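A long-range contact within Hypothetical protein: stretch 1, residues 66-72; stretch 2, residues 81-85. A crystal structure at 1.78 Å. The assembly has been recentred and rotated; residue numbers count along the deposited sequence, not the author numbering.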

# COMPACT_ATOMS: atom_id res chain seq x y z
N VAL A 66 -9.83 -15.34 21.58
CA VAL A 66 -9.21 -14.30 20.76
C VAL A 66 -9.52 -14.67 19.31
O VAL A 66 -9.10 -15.74 18.86
CB VAL A 66 -7.68 -14.27 20.98
CG1 VAL A 66 -6.99 -13.32 20.00
CG2 VAL A 66 -7.35 -13.89 22.44
N ILE A 67 -10.25 -13.81 18.60
CA ILE A 67 -10.67 -14.12 17.22
C ILE A 67 -9.63 -13.63 16.20
O ILE A 67 -9.00 -12.56 16.41
CB ILE A 67 -12.04 -13.50 16.88
CG1 ILE A 67 -13.11 -14.02 17.84
CG2 ILE A 67 -12.48 -13.84 15.45
CD1 ILE A 67 -13.54 -15.47 17.58
N MSE A 68 -9.46 -14.41 15.13
CA MSE A 68 -8.55 -14.07 14.02
C MSE A 68 -9.27 -14.41 12.75
O MSE A 68 -9.92 -15.47 12.66
CB MSE A 68 -7.24 -14.86 14.11
CG MSE A 68 -6.35 -14.44 15.28
SE MSE A 68 -5.14 -15.93 15.76
CE MSE A 68 -6.29 -16.78 17.14
N GLN A 69 -9.16 -13.55 11.73
CA GLN A 69 -9.89 -13.76 10.50
C GLN A 69 -8.94 -14.23 9.41
O GLN A 69 -7.76 -13.85 9.40
CB GLN A 69 -10.58 -12.46 10.06
CG GLN A 69 -11.43 -12.65 8.82
CD GLN A 69 -12.32 -11.43 8.50
OE1 GLN A 69 -12.37 -10.46 9.27
NE2 GLN A 69 -13.06 -11.52 7.40
N SER A 70 -9.45 -15.03 8.50
CA SER A 70 -8.68 -15.37 7.29
C SER A 70 -8.45 -14.14 6.41
O SER A 70 -9.40 -13.35 6.13
CB SER A 70 -9.38 -16.44 6.50
OG SER A 70 -8.74 -16.65 5.23
N THR A 71 -7.23 -14.04 5.89
CA THR A 71 -6.90 -12.95 4.93
C THR A 71 -7.44 -13.22 3.55
O THR A 71 -7.41 -12.32 2.68
CB THR A 71 -5.39 -12.78 4.74
OG1 THR A 71 -4.87 -13.98 4.16
CG2 THR A 71 -4.66 -12.50 6.09
N GLY A 72 -7.85 -14.47 3.29
CA GLY A 72 -8.23 -14.88 1.94
C GLY A 72 -7.04 -15.26 1.09
O GLY A 72 -7.20 -15.72 -0.04
N ILE A 81 -3.98 -18.20 5.02
CA ILE A 81 -3.20 -17.38 5.96
C ILE A 81 -4.17 -16.54 6.79
O ILE A 81 -4.99 -15.80 6.23
CB ILE A 81 -2.27 -16.44 5.18
CG1 ILE A 81 -1.19 -17.26 4.45
CG2 ILE A 81 -1.57 -15.43 6.16
CD1 ILE A 81 -0.49 -16.39 3.35
N PHE A 82 -4.07 -16.66 8.12
CA PHE A 82 -4.92 -15.90 9.04
C PHE A 82 -4.12 -14.81 9.76
O PHE A 82 -2.89 -14.92 9.96
CB PHE A 82 -5.43 -16.85 10.16
CG PHE A 82 -6.54 -17.74 9.74
CD1 PHE A 82 -7.83 -17.49 10.19
CD2 PHE A 82 -6.30 -18.82 8.92
CE1 PHE A 82 -8.89 -18.34 9.82
CE2 PHE A 82 -7.36 -19.69 8.51
CZ PHE A 82 -8.66 -19.44 8.95
N GLU A 83 -4.85 -13.83 10.29
CA GLU A 83 -4.22 -12.94 11.26
C GLU A 83 -3.56 -13.80 12.35
O GLU A 83 -4.13 -14.83 12.78
CB GLU A 83 -5.25 -12.07 11.98
CG GLU A 83 -6.17 -11.21 11.17
CD GLU A 83 -7.16 -10.48 12.11
OE1 GLU A 83 -8.29 -11.00 12.39
OE2 GLU A 83 -6.75 -9.41 12.61
N GLY A 84 -2.42 -13.33 12.85
CA GLY A 84 -1.69 -14.06 13.92
C GLY A 84 -0.73 -15.13 13.41
O GLY A 84 0.16 -15.58 14.15
N ASP A 85 -0.88 -15.53 12.14
CA ASP A 85 0.09 -16.46 11.56
C ASP A 85 1.47 -15.87 11.48
O ASP A 85 1.65 -14.65 11.36
CB ASP A 85 -0.34 -16.94 10.16
CG ASP A 85 -1.39 -18.07 10.21
OD1 ASP A 85 -1.55 -18.76 11.27
OD2 ASP A 85 -2.05 -18.33 9.18

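The two stretches run antiparallel, their end-to-end directions 153° apart. Ser 70 and Phe 82 form a non-hydrogen-bonded bridge pair, with CA of Ser 70 4.2 Å from CA of Phe 82. Together the stretches bury 409 Å².

Backbone hydrogen bonds flank this pair. Thr 71 N donates to Ile 81 O at 2.9 Å, and Glu 83 N donates to Gln 69 O at 3.0 Å. Both are nearly straight, at 165° and 169°. Gln 69 O also receives a CA-H...O contact from Phe 82 CA at 3.5 Å.

Two side chains add to these backbone bonds: Glu 83 extends the ladder and Thr 71 doubles one of its rungs. Past Phe 82 the second stretch leaves the strand, and the carboxylate of Glu 83 takes over as acceptor. Its OE1 lies 2.8 Å from Gln 69 N, which donates to it. Thr 71, in the p rotamer, donates from OG1 to Ile 81 O at 2.8 Å. That carbonyl therefore accepts two hydrogen bonds from one residue.

The packing contacts centre on Phe 82 and Met 68. The CA-to-CB bond of Phe 82 points away overall, yet the ring lies alongside the first strand. Ser 70 CB sits 4.0 Å from the centroid of the Phe 82 ring, 17° off the normal, a CH-pi contact over the face. Met 68 O meets the ring edge, 3.8 Å from Phe 82 CD1. Met 68 is selenomethionine; its SE comes within 3.3 Å of Glu 83 O.

A type II turn from Phe 82 to Asp 85 shapes the second stretch. Asp 85 N donates to Phe 82 O at 3.0 Å, and Phe 82 N donates to Asp 85 OD2 at 2.8 Å. Gly 84 sits within the turn at phi 86°. A CB there would jam against the preceding carbonyl and clash with Met 68 SE.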